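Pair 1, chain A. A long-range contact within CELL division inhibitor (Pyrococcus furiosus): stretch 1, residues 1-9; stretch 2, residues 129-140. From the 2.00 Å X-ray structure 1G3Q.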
# COMPACT_ATOMS: atom_id res chain seq x y z
N MET A 1 6.04 8.67 -15.03
CA MET A 1 6.40 7.22 -15.00
C MET A 1 5.14 6.35 -15.13
O MET A 1 5.11 5.41 -15.92
CB MET A 1 7.13 6.89 -13.70
CG MET A 1 8.50 7.55 -13.60
SD MET A 1 9.30 7.35 -11.98
CE MET A 1 9.94 5.65 -12.11
N GLY A 2 4.12 6.68 -14.35
CA GLY A 2 2.88 5.93 -14.40
C GLY A 2 2.97 4.49 -13.94
O GLY A 2 2.36 3.61 -14.55
N ARG A 3 3.73 4.23 -12.88
CA ARG A 3 3.86 2.87 -12.36
C ARG A 3 2.77 2.60 -11.32
O ARG A 3 2.71 3.27 -10.28
CB ARG A 3 5.23 2.66 -11.71
CG ARG A 3 6.39 2.65 -12.69
CD ARG A 3 7.72 2.53 -11.97
NE ARG A 3 7.87 1.27 -11.24
CZ ARG A 3 8.87 1.01 -10.40
NH1 ARG A 3 9.81 1.92 -10.19
NH2 ARG A 3 8.93 -0.16 -9.78
N ILE A 4 1.92 1.63 -11.60
CA ILE A 4 0.84 1.28 -10.68
C ILE A 4 1.25 0.05 -9.88
O ILE A 4 1.35 -1.06 -10.42
CB ILE A 4 -0.48 1.03 -11.44
CG1 ILE A 4 -0.76 2.21 -12.38
CG2 ILE A 4 -1.64 0.88 -10.45
CD1 ILE A 4 -2.08 2.11 -13.13
N ILE A 5 1.48 0.25 -8.59
CA ILE A 5 1.92 -0.82 -7.71
C ILE A 5 0.90 -1.20 -6.64
O ILE A 5 0.48 -0.36 -5.84
CB ILE A 5 3.23 -0.42 -7.01
CG1 ILE A 5 4.26 0.05 -8.04
CG2 ILE A 5 3.75 -1.59 -6.19
CD1 ILE A 5 5.57 0.54 -7.43
N SER A 6 0.52 -2.47 -6.62
CA SER A 6 -0.43 -2.96 -5.63
C SER A 6 0.33 -3.41 -4.38
O SER A 6 1.27 -4.20 -4.47
CB SER A 6 -1.24 -4.13 -6.18
OG SER A 6 -2.01 -3.73 -7.30
N ILE A 7 -0.06 -2.88 -3.23
CA ILE A 7 0.56 -3.22 -1.95
C ILE A 7 -0.35 -4.32 -1.40
O ILE A 7 -1.47 -4.04 -0.98
CB ILE A 7 0.57 -2.01 -0.99
CG1 ILE A 7 1.16 -0.79 -1.70
CG2 ILE A 7 1.38 -2.34 0.26
CD1 ILE A 7 2.56 -1.01 -2.26
N VAL A 8 0.15 -5.55 -1.39
CA VAL A 8 -0.67 -6.69 -0.98
C VAL A 8 -0.14 -7.57 0.13
O VAL A 8 1.00 -7.43 0.58
CB VAL A 8 -0.92 -7.59 -2.21
CG1 VAL A 8 -1.40 -6.75 -3.38
CG2 VAL A 8 0.36 -8.33 -2.58
N SER A 9 -0.99 -8.50 0.57
CA SER A 9 -0.62 -9.44 1.62
C SER A 9 -1.59 -10.62 1.69
O SER A 9 -2.71 -10.56 1.18
CB SER A 9 -0.59 -8.75 2.98
OG SER A 9 -0.18 -9.65 3.98
N SER A 129 -10.13 -7.34 -6.81
CA SER A 129 -10.43 -6.15 -7.61
C SER A 129 -9.38 -5.06 -7.41
O SER A 129 -9.00 -4.38 -8.36
CB SER A 129 -11.81 -5.60 -7.23
OG SER A 129 -12.82 -6.56 -7.45
N ALA A 130 -8.92 -4.90 -6.18
CA ALA A 130 -7.92 -3.89 -5.87
C ALA A 130 -6.56 -4.31 -6.40
O ALA A 130 -5.93 -3.56 -7.15
CB ALA A 130 -7.86 -3.67 -4.35
N MET A 131 -6.10 -5.50 -6.03
CA MET A 131 -4.80 -5.98 -6.47
C MET A 131 -4.67 -6.00 -7.99
O MET A 131 -3.64 -5.61 -8.53
CB MET A 131 -4.54 -7.39 -5.92
CG MET A 131 -4.52 -7.47 -4.41
SD MET A 131 -4.01 -9.10 -3.82
CE MET A 131 -5.49 -10.06 -4.20
N LEU A 132 -5.73 -6.44 -8.67
CA LEU A 132 -5.72 -6.51 -10.12
C LEU A 132 -5.79 -5.15 -10.81
O LEU A 132 -5.80 -5.07 -12.04
CB LEU A 132 -6.85 -7.41 -10.62
CG LEU A 132 -6.67 -8.90 -10.30
CD1 LEU A 132 -7.88 -9.68 -10.81
CD2 LEU A 132 -5.40 -9.41 -10.95
N SER A 133 -5.85 -4.08 -10.02
CA SER A 133 -5.89 -2.73 -10.57
C SER A 133 -4.46 -2.26 -10.82
O SER A 133 -4.24 -1.24 -11.48
CB SER A 133 -6.59 -1.76 -9.60
OG SER A 133 -7.98 -2.02 -9.51
N GLY A 134 -3.50 -3.00 -10.28
CA GLY A 134 -2.10 -2.64 -10.46
C GLY A 134 -1.38 -3.41 -11.56
O GLY A 134 -1.91 -4.39 -12.08
N GLU A 135 -0.18 -2.96 -11.90
CA GLU A 135 0.64 -3.59 -12.94
C GLU A 135 1.79 -4.32 -12.26
O GLU A 135 2.34 -5.28 -12.80
CB GLU A 135 1.24 -2.54 -13.87
CG GLU A 135 0.26 -1.53 -14.42
CD GLU A 135 0.96 -0.34 -15.06
OE1 GLU A 135 1.80 0.30 -14.37
OE2 GLU A 135 0.67 -0.04 -16.23
N GLU A 136 2.15 -3.84 -11.08
CA GLU A 136 3.23 -4.40 -10.28
C GLU A 136 2.69 -4.71 -8.90
O GLU A 136 1.69 -4.12 -8.47
CB GLU A 136 4.37 -3.39 -10.14
CG GLU A 136 4.96 -2.90 -11.45
CD GLU A 136 5.87 -1.70 -11.25
OE1 GLU A 136 6.67 -1.72 -10.29
OE2 GLU A 136 5.78 -0.75 -12.05
N ALA A 137 3.35 -5.61 -8.19
CA ALA A 137 2.92 -5.98 -6.85
C ALA A 137 4.07 -6.01 -5.86
O ALA A 137 5.14 -6.56 -6.14
CB ALA A 137 2.22 -7.34 -6.88
N LEU A 138 3.84 -5.40 -4.70
CA LEU A 138 4.84 -5.39 -3.64
C LEU A 138 4.21 -6.20 -2.51
O LEU A 138 3.25 -5.76 -1.88
CB LEU A 138 5.12 -3.96 -3.16
CG LEU A 138 6.11 -3.83 -2.00
CD1 LEU A 138 7.47 -4.37 -2.44
CD2 LEU A 138 6.24 -2.38 -1.58
N LEU A 139 4.75 -7.39 -2.27
CA LEU A 139 4.22 -8.25 -1.23
C LEU A 139 4.63 -7.77 0.15
O LEU A 139 5.79 -7.45 0.39
CB LEU A 139 4.71 -9.69 -1.44
CG LEU A 139 4.65 -10.27 -2.86
CD1 LEU A 139 5.06 -11.74 -2.82
CD2 LEU A 139 3.25 -10.13 -3.43
N VAL A 140 3.66 -7.72 1.06
CA VAL A 140 3.92 -7.30 2.43
C VAL A 140 3.60 -8.49 3.34
O VAL A 140 2.51 -9.05 3.27
CB VAL A 140 3.04 -6.10 2.84
CG1 VAL A 140 3.31 -5.74 4.29
CG2 VAL A 140 3.34 -4.91 1.94

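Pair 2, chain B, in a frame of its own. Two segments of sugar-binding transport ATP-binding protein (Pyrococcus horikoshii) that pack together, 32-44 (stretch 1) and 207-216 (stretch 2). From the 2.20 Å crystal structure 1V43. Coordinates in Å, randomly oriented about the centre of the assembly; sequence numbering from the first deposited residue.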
# COMPACT_ATOMS: atom_id res chain seq x y z
N LEU B 32 8.83 -27.08 -11.67
CA LEU B 32 9.68 -26.00 -11.20
C LEU B 32 11.05 -26.48 -10.74
O LEU B 32 11.16 -27.45 -10.00
CB LEU B 32 9.00 -25.32 -10.01
CG LEU B 32 8.72 -23.83 -10.00
CD1 LEU B 32 8.16 -23.42 -8.64
CD2 LEU B 32 10.00 -23.09 -10.32
N THR B 33 12.09 -25.77 -11.17
CA THR B 33 13.44 -26.08 -10.74
C THR B 33 13.94 -24.86 -9.96
O THR B 33 14.29 -23.83 -10.54
CB THR B 33 14.37 -26.36 -11.92
OG1 THR B 33 13.89 -27.50 -12.65
CG2 THR B 33 15.76 -26.66 -11.44
N ILE B 34 13.93 -24.99 -8.63
CA ILE B 34 14.37 -23.94 -7.72
C ILE B 34 15.87 -24.04 -7.51
O ILE B 34 16.36 -24.99 -6.92
CB ILE B 34 13.61 -24.08 -6.39
CG1 ILE B 34 12.11 -23.93 -6.68
CG2 ILE B 34 14.04 -23.00 -5.42
CD1 ILE B 34 11.22 -24.47 -5.64
N LYS B 35 16.62 -23.04 -8.00
CA LYS B 35 18.08 -23.08 -7.91
C LYS B 35 18.67 -23.08 -6.51
O LYS B 35 18.13 -22.45 -5.59
CB LYS B 35 18.68 -21.96 -8.78
CG LYS B 35 18.22 -22.04 -10.25
CD LYS B 35 18.81 -20.96 -11.15
CE LYS B 35 18.10 -20.92 -12.51
NZ LYS B 35 18.68 -19.91 -13.44
N ASP B 36 19.75 -23.82 -6.34
CA ASP B 36 20.42 -23.91 -5.05
C ASP B 36 20.81 -22.52 -4.58
O ASP B 36 21.45 -21.76 -5.30
CB ASP B 36 21.67 -24.80 -5.13
CG ASP B 36 22.70 -24.28 -6.11
OD1 ASP B 36 22.39 -24.23 -7.33
OD2 ASP B 36 23.82 -23.92 -5.68
N GLY B 37 20.38 -22.18 -3.37
CA GLY B 37 20.70 -20.89 -2.81
C GLY B 37 19.88 -19.71 -3.28
O GLY B 37 20.19 -18.59 -2.88
N GLU B 38 18.85 -19.89 -4.11
CA GLU B 38 18.09 -18.71 -4.51
C GLU B 38 16.92 -18.46 -3.57
O GLU B 38 16.56 -19.31 -2.76
CB GLU B 38 17.56 -18.80 -5.95
CG GLU B 38 16.35 -19.70 -6.16
CD GLU B 38 15.76 -19.61 -7.57
OE1 GLU B 38 15.08 -20.58 -7.98
OE2 GLU B 38 15.95 -18.58 -8.26
N PHE B 39 16.36 -17.27 -3.67
CA PHE B 39 15.22 -16.88 -2.87
C PHE B 39 14.07 -16.87 -3.87
O PHE B 39 13.96 -15.96 -4.67
CB PHE B 39 15.41 -15.47 -2.31
CG PHE B 39 14.51 -15.15 -1.17
CD1 PHE B 39 15.03 -14.81 0.07
CD2 PHE B 39 13.13 -15.22 -1.32
CE1 PHE B 39 14.20 -14.55 1.14
CE2 PHE B 39 12.29 -14.95 -0.25
CZ PHE B 39 12.82 -14.62 0.99
N LEU B 40 13.25 -17.91 -3.86
CA LEU B 40 12.14 -17.95 -4.79
C LEU B 40 10.84 -17.58 -4.09
O LEU B 40 10.50 -18.18 -3.08
CB LEU B 40 11.98 -19.33 -5.41
CG LEU B 40 10.69 -19.47 -6.23
CD1 LEU B 40 10.80 -18.67 -7.54
CD2 LEU B 40 10.42 -20.94 -6.53
N VAL B 41 10.13 -16.60 -4.63
CA VAL B 41 8.84 -16.21 -4.07
C VAL B 41 7.72 -16.82 -4.90
O VAL B 41 7.76 -16.77 -6.14
CB VAL B 41 8.62 -14.68 -4.08
CG1 VAL B 41 7.19 -14.38 -3.66
CG2 VAL B 41 9.60 -13.99 -3.14
N LEU B 42 6.75 -17.43 -4.24
CA LEU B 42 5.59 -17.97 -4.92
C LEU B 42 4.54 -16.88 -4.67
O LEU B 42 4.10 -16.66 -3.53
CB LEU B 42 5.15 -19.30 -4.32
CG LEU B 42 6.16 -20.44 -4.30
CD1 LEU B 42 5.49 -21.69 -3.72
CD2 LEU B 42 6.71 -20.69 -5.71
N LEU B 43 4.18 -16.17 -5.73
CA LEU B 43 3.25 -15.05 -5.67
C LEU B 43 1.93 -15.34 -6.35
O LEU B 43 1.90 -15.82 -7.49
CB LEU B 43 3.90 -13.83 -6.33
CG LEU B 43 3.07 -12.55 -6.44
CD1 LEU B 43 2.83 -11.98 -5.06
CD2 LEU B 43 3.78 -11.52 -7.32
N GLY B 44 0.83 -15.02 -5.67
CA GLY B 44 -0.48 -15.26 -6.25
C GLY B 44 -1.60 -15.00 -5.26
O GLY B 44 -1.35 -14.94 -4.06
N THR B 207 10.33 -7.22 -3.80
CA THR B 207 11.39 -6.83 -2.87
C THR B 207 12.28 -7.98 -2.46
O THR B 207 13.49 -7.81 -2.30
CB THR B 207 10.82 -6.28 -1.55
OG1 THR B 207 9.91 -5.21 -1.82
CG2 THR B 207 11.95 -5.81 -0.66
N MET B 208 11.69 -9.15 -2.30
CA MET B 208 12.48 -10.27 -1.82
C MET B 208 12.98 -11.37 -2.75
O MET B 208 14.05 -11.93 -2.53
CB MET B 208 11.73 -10.88 -0.64
CG MET B 208 11.59 -9.88 0.53
SD MET B 208 10.51 -10.53 1.78
CE MET B 208 11.77 -11.16 2.93
N GLY B 209 12.23 -11.68 -3.79
CA GLY B 209 12.65 -12.77 -4.66
C GLY B 209 13.73 -12.52 -5.69
O GLY B 209 13.76 -11.47 -6.34
N ASP B 210 14.64 -13.48 -5.83
CA ASP B 210 15.67 -13.39 -6.86
C ASP B 210 14.85 -13.69 -8.09
O ASP B 210 15.10 -13.20 -9.20
CB ASP B 210 16.73 -14.48 -6.67
CG ASP B 210 17.60 -14.25 -5.45
OD1 ASP B 210 18.06 -13.10 -5.26
OD2 ASP B 210 17.80 -15.21 -4.68
N ARG B 211 13.83 -14.52 -7.87
CA ARG B 211 12.91 -14.88 -8.91
C ARG B 211 11.54 -14.96 -8.28
O ARG B 211 11.40 -15.17 -7.08
CB ARG B 211 13.29 -16.21 -9.55
CG ARG B 211 14.46 -16.10 -10.55
CD ARG B 211 14.44 -17.29 -11.51
NE ARG B 211 14.52 -18.57 -10.81
CZ ARG B 211 14.22 -19.74 -11.38
NH1 ARG B 211 14.32 -20.87 -10.69
NH2 ARG B 211 13.80 -19.77 -12.63
N ILE B 212 10.52 -14.79 -9.11
CA ILE B 212 9.15 -14.82 -8.66
C ILE B 212 8.40 -15.79 -9.56
O ILE B 212 8.56 -15.77 -10.78
CB ILE B 212 8.50 -13.40 -8.79
CG1 ILE B 212 9.19 -12.38 -7.90
CG2 ILE B 212 7.05 -13.46 -8.44
CD1 ILE B 212 8.63 -10.95 -8.05
N ALA B 213 7.58 -16.63 -8.95
CA ALA B 213 6.76 -17.58 -9.69
C ALA B 213 5.31 -17.17 -9.45
O ALA B 213 4.78 -17.37 -8.36
CB ALA B 213 7.01 -18.99 -9.18
N VAL B 214 4.67 -16.59 -10.45
CA VAL B 214 3.29 -16.15 -10.34
C VAL B 214 2.35 -17.34 -10.58
O VAL B 214 2.49 -18.07 -11.55
CB VAL B 214 2.98 -15.05 -11.37
CG1 VAL B 214 1.62 -14.43 -11.11
CG2 VAL B 214 4.08 -14.01 -11.34
N MET B 215 1.39 -17.51 -9.68
CA MET B 215 0.44 -18.61 -9.78
C MET B 215 -1.00 -18.12 -9.74
O MET B 215 -1.30 -17.11 -9.12
CB MET B 215 0.66 -19.61 -8.63
CG MET B 215 1.96 -20.39 -8.71
SD MET B 215 2.12 -21.54 -7.32
CE MET B 215 0.94 -22.85 -7.85
N ASN B 216 -1.87 -18.85 -10.42
CA ASN B 216 -3.30 -18.54 -10.49
C ASN B 216 -4.03 -19.85 -10.82
O ASN B 216 -3.64 -20.56 -11.75
CB ASN B 216 -3.58 -17.50 -11.59
CG ASN B 216 -5.05 -17.12 -11.67
OD1 ASN B 216 -5.63 -16.61 -10.71
ND2 ASN B 216 -5.67 -17.37 -12.82

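Two parallel strands joined by a ladder of backbone hydrogen bonds leave few choices about the main chain and many about the side chains. In pair 1 and pair 2 the central 14 residues superpose with an RMSD of 0.6 Å, and the strand axes run in the same sense, 30° apart in pair 1 and 19° in pair 2. The bridged positions match one for one: I5(A)–E136(A) with L40(B)–R211(B), through to V8(A)–L139(A) with L43(B)–V214(B). The ladder follows the same logic in both. S6(A) N donates to E136(A) O (2.7 Å) and L138(A) N to S6(A) O (2.8 Å); correspondingly, V41(B) N donates to R211(B) O (3.1 Å) and A213(B) N to V41(B) O (2.8 Å).

The entrance to the ladder is also shared. An acidic side chain, E135(A) or D210(B), turns back to the first strand and accepts its backbone NH: I4(A) N to E135(A) OE1 is 3.1 Å, and F39(B) N to D210(B) OD2 is 2.7 Å. The same acidic residue gives its own NH to the carbonyl of that strand residue, E135(A) N to I4(A) O at 2.9 Å and D210(B) N to F39(B) O at 2.8 Å, so two hydrogen bonds clasp one residue.

Next to this clasp, a salt bridge appears with its charges exchanged. R3(A) reaches E136(A), NH2 to OE1 at 2.8 Å; at the matching positions E38(B) meets R211(B), OE1 to NH1 at 2.8 Å. The arginine of pair 2 also donates from NH1 to T33(B) O (3.0 Å), and K35(B) CE lies over one face of its guanidinium.

A glycine precedes the acidic residue in each pair, and the space beside it is used differently. In pair 1, S6(A) OG donates to M131(A) O (2.8 Å) and stands 3.3 Å from G134(A) CA; an ideal CB there would lie only 2.1 Å from that OG. In pair 2 the matching V41(B) brings CG2 to 3.6 Å from G209(B) N, and an ideal CB on this glycine would lie 3.0 Å from CG2. A polar and an apolar side chain thus occupy equivalent sites against a bare backbone.

Bulk is redistributed farther along. I7(A) CD1 meets L138(A) CD2 at 4.0 Å, whereas L42(B) CD2 approaches the smaller A213(B) at CB (3.9 Å). On the other face, A137(A) gives way to I212(B), whose CG2 packs 3.8 Å from L43(B) CB.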